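PDB 6TNE: histidine kinase, which is a hybrid histidine kinase that probably autophosphorylates on a histidine and exchanges the phosphoryl group with its own receiver domain. Local coordinates for residues 35-40 with 66-71; 47-52 with 74-79. All coordinates share one frame; numbering follows the deposited sequence.

Contact 1 of 2, residues 35-40 with 66-71; sequences EALIIA and KKARGY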
ATOM      1  N   GLU A  35      -6.973  -6.950   8.136  1.00 17.30           N
ATOM      2  CA  GLU A  35      -7.954  -6.245   7.305  1.00 15.46           C
ATOM      3  C   GLU A  35      -7.516  -6.200   5.854  1.00 13.10           C
ATOM      4  O   GLU A  35      -8.305  -6.438   4.935  1.00 13.70           O
ATOM      5  CB  GLU A  35      -8.062  -4.822   7.839  1.00 18.09           C
ATOM      6  CG  GLU A  35      -8.998  -3.980   7.050  1.00 20.97           C
ATOM      7  CD  GLU A  35      -9.176  -2.540   7.571  1.00 21.35           C
ATOM      8  OE1 GLU A  35     -10.062  -1.864   7.051  1.00 26.87           O
ATOM      9  OE2 GLU A  35      -8.442  -2.065   8.473  1.00 19.18           O
ATOM     10  N   ALA A  36      -6.230  -5.894   5.618  1.00 11.52           N
ATOM     11  CA  ALA A  36      -5.713  -5.823   4.260  1.00 11.37           C
ATOM     12  C   ALA A  36      -5.878  -7.132   3.520  1.00 11.08           C
ATOM     13  O   ALA A  36      -6.146  -7.145   2.320  1.00 11.32           O
ATOM     14  CB  ALA A  36      -4.269  -5.369   4.278  1.00 12.31           C
ATOM     15  N   LEU A  37      -5.651  -8.257   4.205  1.00 11.52           N
ATOM     16  CA  LEU A  37      -5.760  -9.558   3.548  1.00 12.57           C
ATOM     17  C   LEU A  37      -7.185  -9.804   3.073  1.00 12.39           C
ATOM     18  O   LEU A  37      -7.394 -10.351   1.999  1.00 14.38           O
ATOM     19  CB  LEU A  37      -5.267 -10.632   4.509  1.00 14.44           C
ATOM     20  CG  LEU A  37      -5.112 -12.016   3.922  1.00 21.27           C
ATOM     21  CD1 LEU A  37      -4.180 -12.048   2.719  1.00 19.49           C
ATOM     22  CD2 LEU A  37      -4.582 -12.914   5.047  1.00 22.18           C
ATOM     23  N   ILE A  38      -8.185  -9.416   3.866  1.00 13.02           N
ATOM     24  CA  ILE A  38      -9.574  -9.578   3.438  1.00 13.79           C
ATOM     25  C   ILE A  38      -9.884  -8.660   2.268  1.00 12.50           C
ATOM     26  O   ILE A  38     -10.511  -9.073   1.297  1.00 13.26           O
ATOM     27  CB  ILE A  38     -10.493  -9.326   4.643  1.00 15.83           C
ATOM     28  CG1 ILE A  38     -10.333 -10.480   5.621  1.00 20.55           C
ATOM     29  CG2 ILE A  38     -11.961  -9.108   4.211  1.00 17.01           C
ATOM     30  CD1 ILE A  38     -10.984 -10.271   6.928  1.00 23.03           C
ATOM     31  N   ILE A  39      -9.392  -7.405   2.314  1.00 11.85           N
ATOM     32  CA  ILE A  39      -9.614  -6.510   1.192  1.00 11.92           C
ATOM     33  C   ILE A  39      -8.981  -7.057  -0.077  1.00 11.97           C
ATOM     34  O   ILE A  39      -9.578  -7.039  -1.160  1.00 12.72           O
ATOM     35  CB  ILE A  39      -9.087  -5.091   1.516  1.00 11.71           C
ATOM     36  CG1 ILE A  39      -9.903  -4.460   2.636  1.00 12.97           C
ATOM     37  CG2 ILE A  39      -9.150  -4.186   0.287  1.00 13.13           C
ATOM     38  CD1 ILE A  39      -9.203  -3.279   3.275  1.00 14.74           C
ATOM     39  N   ALA A  40      -7.753  -7.572   0.046  1.00 12.50           N
ATOM     40  CA  ALA A  40      -7.060  -8.123  -1.125  1.00 12.92           C
ATOM     41  C   ALA A  40      -7.822  -9.298  -1.707  1.00 13.45           C
ATOM     42  O   ALA A  40      -7.989  -9.385  -2.932  1.00 15.47           O
ATOM     43  CB  ALA A  40      -5.626  -8.518  -0.752  1.00 14.14           C
ATOM     44  N   LYS A  66       3.488 -11.838   1.765  1.00 14.43           N
ATOM     45  CA  LYS A  66       3.550 -13.279   1.540  1.00 16.89           C
ATOM     46  C   LYS A  66       2.157 -13.895   1.507  1.00 16.71           C
ATOM     47  O   LYS A  66       1.881 -14.776   0.684  1.00 18.18           O
ATOM     48  CB  LYS A  66       4.382 -13.886   2.638  1.00 21.18           C
ATOM     49  CG  LYS A  66       5.867 -13.820   2.315  1.00 27.09           C
ATOM     50  CD  LYS A  66       6.186 -14.737   1.131  1.00 36.29           C
ATOM     51  CE  LYS A  66       7.691 -14.884   0.851  1.00 44.09           C
ATOM     52  NZ  LYS A  66       7.966 -15.136  -0.599  1.00 41.75           N
ATOM     53  N   LYS A  67       1.272 -13.439   2.369  1.00 15.10           N
ATOM     54  CA  LYS A  67      -0.073 -13.987   2.410  1.00 15.57           C
ATOM     55  C   LYS A  67      -0.967 -13.485   1.289  1.00 14.28           C
ATOM     56  O   LYS A  67      -1.891 -14.193   0.860  1.00 16.35           O
ATOM     57  CB  LYS A  67      -0.707 -13.680   3.756  1.00 16.00           C
ATOM     58  CG  LYS A  67      -0.025 -14.356   4.899  1.00 19.36           C
ATOM     59  CD  LYS A  67      -0.682 -13.986   6.208  1.00 23.66           C
ATOM     60  CE  LYS A  67      -0.011 -14.624   7.406  1.00 26.35           C
ATOM     61  NZ  LYS A  67      -0.129 -16.102   7.354  1.00 33.38           N
ATOM     62  N   ALA A  68      -0.703 -12.276   0.802  1.00 13.72           N
ATOM     63  CA  ALA A  68      -1.616 -11.594  -0.106  1.00 13.84           C
ATOM     64  C   ALA A  68      -1.124 -11.578  -1.536  1.00 13.15           C
ATOM     65  O   ALA A  68      -1.879 -11.203  -2.408  1.00 14.39           O
ATOM     66  CB  ALA A  68      -1.833 -10.137   0.339  1.00 14.80           C
ATOM     67  N   ARG A  69       0.114 -12.004  -1.797  1.00 15.21           N
ATOM     68  CA  ARG A  69       0.688 -11.866  -3.125  1.00 16.72           C
ATOM     69  C   ARG A  69      -0.156 -12.536  -4.191  1.00 14.97           C
ATOM     70  O   ARG A  69      -0.320 -11.974  -5.280  1.00 16.61           O
ATOM     71  CB  ARG A  69       2.113 -12.457  -3.117  1.00 22.26           C
ATOM     72  CG  ARG A  69       3.008 -12.129  -4.307  0.57 32.08           C
ATOM     73  CD  ARG A  69       2.645 -10.799  -4.890  0.57 29.15           C
ATOM     74  NE  ARG A  69       3.788  -9.942  -5.195  0.57 25.66           N
ATOM     75  CZ  ARG A  69       3.657  -8.867  -5.951  0.57 36.06           C
ATOM     76  NH1 ARG A  69       4.707  -8.082  -6.223  0.57 26.47           N
ATOM     77  NH2 ARG A  69       2.447  -8.584  -6.419  0.57 28.41           N
ATOM     78  N   GLY A  70      -0.701 -13.720  -3.895  1.00 14.28           N
ATOM     79  CA  GLY A  70      -1.558 -14.407  -4.867  1.00 14.66           C
ATOM     80  C   GLY A  70      -2.785 -13.575  -5.260  1.00 13.96           C
ATOM     81  O   GLY A  70      -3.143 -13.476  -6.435  1.00 14.19           O
ATOM     82  N   TYR A  71      -3.436 -12.914  -4.273  1.00 14.45           N
ATOM     83  CA  TYR A  71      -4.603 -12.084  -4.601  1.00 15.48           C
ATOM     84  C   TYR A  71      -4.178 -10.848  -5.371  1.00 15.96           C
ATOM     85  O   TYR A  71      -4.952 -10.319  -6.173  1.00 18.31           O
ATOM     86  CB  TYR A  71      -5.321 -11.651  -3.313  1.00 16.06           C
ATOM     87  CG  TYR A  71      -5.737 -12.791  -2.452  1.00 15.90           C
ATOM     88  CD1 TYR A  71      -6.457 -13.883  -2.979  1.00 16.67           C
ATOM     89  CD2 TYR A  71      -5.451 -12.760  -1.101  1.00 19.06           C
ATOM     90  CE1 TYR A  71      -6.888 -14.920  -2.134  1.00 20.35           C
ATOM     91  CE2 TYR A  71      -5.862 -13.794  -0.257  1.00 21.46           C
ATOM     92  CZ  TYR A  71      -6.526 -14.889  -0.811  1.00 21.40           C
ATOM     93  OH  TYR A  71      -6.924 -15.898   0.024  1.00 26.60           O
TER

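Contact 2 of 2, residues 47-52 with 74-79; sequences IDLLIS and TAPVMF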
ATOM      1  N   ILE A  47      -6.471  -4.904  -7.851  1.00 18.98           N
ATOM      2  CA  ILE A  47      -5.609  -3.945  -7.170  1.00 19.29           C
ATOM      3  C   ILE A  47      -4.370  -3.701  -8.017  1.00 18.68           C
ATOM      4  O   ILE A  47      -3.743  -4.647  -8.506  1.00 21.32           O
ATOM      5  CB  ILE A  47      -5.236  -4.450  -5.774  1.00 19.53           C
ATOM      6  CG1 ILE A  47      -6.519  -4.436  -4.943  1.00 21.63           C
ATOM      7  CG2 ILE A  47      -4.156  -3.565  -5.146  1.00 18.15           C
ATOM      8  CD1 ILE A  47      -6.482  -5.282  -3.756  1.00 25.62           C
ATOM      9  N   ASP A  48      -4.062  -2.438  -8.234  1.00 18.23           N
ATOM     10  CA  ASP A  48      -2.936  -2.059  -9.061  1.00 19.45           C
ATOM     11  C   ASP A  48      -1.653  -1.838  -8.283  1.00 17.82           C
ATOM     12  O   ASP A  48      -0.590  -1.826  -8.887  1.00 19.09           O
ATOM     13  CB  ASP A  48      -3.318  -0.813  -9.857  1.00 23.19           C
ATOM     14  CG  ASP A  48      -4.493  -1.075 -10.775  1.00 27.19           C
ATOM     15  OD1 ASP A  48      -4.375  -2.010 -11.602  1.00 29.93           O
ATOM     16  OD2 ASP A  48      -5.530  -0.397 -10.665  1.00 28.35           O
ATOM     17  N   LEU A  49      -1.725  -1.614  -6.975  1.00 15.94           N
ATOM     18  CA  LEU A  49      -0.557  -1.299  -6.171  1.00 15.10           C
ATOM     19  C   LEU A  49      -0.909  -1.559  -4.722  1.00 12.21           C
ATOM     20  O   LEU A  49      -1.978  -1.128  -4.268  1.00 14.47           O
ATOM     21  CB  LEU A  49      -0.185   0.188  -6.343  1.00 15.68           C
ATOM     22  CG  LEU A  49       0.962   0.739  -5.479  1.00 15.39           C
ATOM     23  CD1 LEU A  49       2.307   0.106  -5.778  1.00 17.04           C
ATOM     24  CD2 LEU A  49       1.061   2.240  -5.627  1.00 17.92           C
ATOM     25  N   LEU A  50      -0.006  -2.187  -3.983  1.00 12.79           N
ATOM     26  CA  LEU A  50      -0.088  -2.269  -2.533  1.00 11.73           C
ATOM     27  C   LEU A  50       0.946  -1.309  -1.956  1.00 11.50           C
ATOM     28  O   LEU A  50       2.114  -1.377  -2.349  1.00 12.31           O
ATOM     29  CB  LEU A  50       0.275  -3.686  -2.066  1.00 13.16           C
ATOM     30  CG  LEU A  50       0.426  -3.880  -0.556  1.00 13.28           C
ATOM     31  CD1 LEU A  50      -0.842  -3.581   0.182  1.00 14.38           C
ATOM     32  CD2 LEU A  50       0.941  -5.261  -0.241  1.00 15.56           C
ATOM     33  N   ILE A  51       0.530  -0.442  -1.041  1.00 10.76           N
ATOM     34  CA  ILE A  51       1.444   0.380  -0.254  1.00 10.16           C
ATOM     35  C   ILE A  51       1.245  -0.059   1.182  1.00  9.55           C
ATOM     36  O   ILE A  51       0.104  -0.069   1.658  1.00 11.05           O
ATOM     37  CB  ILE A  51       1.145   1.876  -0.374  1.00 11.01           C
ATOM     38  CG1 ILE A  51       1.252   2.333  -1.832  1.00 12.51           C
ATOM     39  CG2 ILE A  51       2.146   2.650   0.506  1.00 13.11           C
ATOM     40  CD1 ILE A  51       0.846   3.798  -2.033  1.00 14.19           C
ATOM     41  N   SER A  52       2.305  -0.481   1.874  1.00  9.83           N
ATOM     42  CA  SER A  52       2.135  -0.958   3.236  1.00 10.30           C
ATOM     43  C   SER A  52       3.248  -0.477   4.125  1.00 10.39           C
ATOM     44  O   SER A  52       4.430  -0.516   3.749  1.00 11.28           O
ATOM     45  CB  SER A  52       2.134  -2.487   3.273  1.00 11.88           C
ATOM     46  OG  SER A  52       1.867  -2.982   4.579  1.00 12.19           O
ATOM     47  N   THR A  74       0.389  -9.649 -10.154  1.00 20.07           N
ATOM     48  CA  THR A  74       1.657  -8.984 -10.414  1.00 19.78           C
ATOM     49  C   THR A  74       1.673  -7.529  -9.951  1.00 20.64           C
ATOM     50  O   THR A  74       2.581  -6.780 -10.335  1.00 20.46           O
ATOM     51  CB  THR A  74       1.988  -9.078 -11.897  1.00 25.37           C
ATOM     52  OG1 THR A  74       0.963  -8.401 -12.635  1.00 31.61           O
ATOM     53  CG2 THR A  74       2.068 -10.549 -12.326  1.00 28.98           C
ATOM     54  N   ALA A  75       0.685  -7.108  -9.172  1.00 18.72           N
ATOM     55  CA  ALA A  75       0.689  -5.716  -8.735  1.00 18.10           C
ATOM     56  C   ALA A  75       2.008  -5.388  -8.037  1.00 17.71           C
ATOM     57  O   ALA A  75       2.489  -6.177  -7.213  1.00 18.90           O
ATOM     58  CB  ALA A  75      -0.439  -5.474  -7.742  1.00 20.23           C
ATOM     59  N   PRO A  76       2.578  -4.216  -8.298  1.00 17.92           N
ATOM     60  CA  PRO A  76       3.740  -3.774  -7.520  1.00 19.05           C
ATOM     61  C   PRO A  76       3.381  -3.538  -6.063  1.00 16.54           C
ATOM     62  O   PRO A  76       2.219  -3.349  -5.687  1.00 15.04           O
ATOM     63  CB  PRO A  76       4.128  -2.453  -8.194  1.00 20.70           C
ATOM     64  CG  PRO A  76       2.824  -1.969  -8.912  1.00 24.14           C
ATOM     65  CD  PRO A  76       2.200  -3.254  -9.358  1.00 19.43           C
ATOM     66  N   VAL A  77       4.412  -3.539  -5.241  1.00 16.91           N
ATOM     67  CA  VAL A  77       4.294  -3.375  -3.799  1.00 15.86           C
ATOM     68  C   VAL A  77       5.316  -2.345  -3.367  1.00 14.83           C
ATOM     69  O   VAL A  77       6.487  -2.433  -3.774  1.00 17.68           O
ATOM     70  CB  VAL A  77       4.510  -4.708  -3.049  1.00 17.71           C
ATOM     71  CG1 VAL A  77       4.474  -4.499  -1.544  1.00 20.50           C
ATOM     72  CG2 VAL A  77       3.555  -5.801  -3.568  1.00 20.10           C
ATOM     73  N   MET A  78       4.904  -1.398  -2.540  1.00 13.07           N
ATOM     74  CA  MET A  78       5.779  -0.368  -2.005  1.00 12.04           C
ATOM     75  C   MET A  78       5.672  -0.392  -0.502  1.00 11.62           C
ATOM     76  O   MET A  78       4.572  -0.199   0.055  1.00 12.54           O
ATOM     77  CB  MET A  78       5.310   0.974  -2.502  1.00 14.62           C
ATOM     78  CG  MET A  78       6.140   2.108  -2.017  1.00 18.83           C
ATOM     79  SD  MET A  78       5.779   3.689  -2.761  1.00 30.80           S
ATOM     80  CE  MET A  78       4.058   3.887  -2.556  1.00 44.70           C
ATOM     81  N   PHE A  79       6.768  -0.675   0.175  1.00 11.48           N
ATOM     82  CA  PHE A  79       6.834  -0.626   1.622  1.00 11.62           C
ATOM     83  C   PHE A  79       7.282   0.740   2.065  1.00 12.72           C
ATOM     84  O   PHE A  79       8.148   1.347   1.437  1.00 14.39           O
ATOM     85  CB  PHE A  79       7.796  -1.684   2.139  1.00 12.83           C
ATOM     86  CG  PHE A  79       7.249  -3.071   2.021  1.00 12.38           C
ATOM     87  CD1 PHE A  79       6.065  -3.432   2.701  1.00 13.12           C
ATOM     88  CD2 PHE A  79       7.852  -3.999   1.202  1.00 14.67           C
ATOM     89  CE1 PHE A  79       5.520  -4.711   2.564  1.00 13.87           C
ATOM     90  CE2 PHE A  79       7.295  -5.265   1.049  1.00 15.92           C
ATOM     91  CZ  PHE A  79       6.149  -5.617   1.727  1.00 15.10           C
TER

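Contact 1 of 2, residues 35-40 with 66-71
L37 faces A68 and A40 faces Y71 across two nearly parallel helical segments, whose axes differ in direction by 14° and approach to 9.3 Å. The CA atoms of L37 and A68 are 5.9 Å apart, and the A40-Y71 pair, one turn later on both segments, repeats that spacing almost exactly. The segment 66-71 is kinked where the backbone N atoms of G70 and Y71 have no bond to the preceding turn; the backbone of Y71 is also hydrogen-bonded to that of G45.

L37 spans most of the gap. Its CG lies anti to the backbone N (chi1 -171°), and its CD1 ends 3.6 Å from K67 O while also meeting CA and CB of A68. The side chains of L37 and K67 cross at about a right angle; of the lysine side chain only CB takes part, K67 CB lying 4.0 Å from L37 CD1, before the rest of its chain leads away. Helices 33-42 and 61-72 here pack side by side over one face of the central parallel sheet, as in the CheY-like receiver fold, with A36 and I39 on the sheet side reaching V6 and L4.

Deeper between the helices the contact relies on small groups. A40 CB and A68 CB are 4.3 Å apart, and Y71 CB comes to 3.5 Å from A40 O, a van der Waals approach. The tyrosine ring offers its edge to the leucine: L37 CD1 lies near the ring plane, 3.8 Å from Y71 CE2.

Contact 2 of 2, residues 47-52 with 74-79
L50, I51 and S52 pair with V77, M78 and F79 in parallel register, the strand directions differing by 12°. L50 N donates to P76 O, M78 N to L50 O at 2.8 Å, and S52 N to M78 O, so N and O of both L50 and M78 are used in the pairing.

Before the strands pair, A75 CB is a small bump seated against the carbonyl oxygens of both I47 and D48, 3.5 Å from I47 O. The proline ring follows: P76 CD lies 3.2 Å from D48 O, and L49 CD1, on a side chain crossing the ring at about a right angle, settles into the angle between P76 CG and P76 O. In the parallel sheet of a receiver domain these are the two neighbouring strands of a beta-alpha-beta unit, 49-53 and 77-81 joined by helix 61-72, and in this family the acceptor aspartate lies at the C-terminal end of the former.

Side chains then alternate between the two faces. On the face covered by helix 107-118, M78 runs extended as far as SD, then bends at chi3 (53°) to bring CE against the branched flank of I51. CE is modelled 3.3 Å from both I51 CG1 and I51 CD1, closer than carbon atoms normally pack, so the exact fit there is doubtful. On the face toward helix 61-72, L50 CD2 packs beside V77 CG1 at 3.8 Å. The same V77 CG1 rises over one face of the F79 ring, offset toward its rim, while S52 O meets that ring at its edge, 3.5 Å from F79 CD1, and S52 CB fills in alongside CD1 and CE1.

In the fold
The centres of contacts 1 and 2 lie 11 Å apart, and their segments alternate along the chain: 35-40, 47-52, 66-71, 74-79. Helix 33-42 leads into strand 49-53, and helix 61-72 then crosses to strand 77-81. Contact 2 lies near the middle of the domain, about 5 Å from its centre, joining adjacent interior strands of the five-stranded sheet, whereas contact 1 lies in the helical layer on one face, about 11 Å from that centre. One place where the two meet is A40 CA, 3.9 Å from I47 CD1. Each contact thus joins segments separated in sequence, and their interleaving builds helical layer and sheet of the receiver fold from the same run of chain.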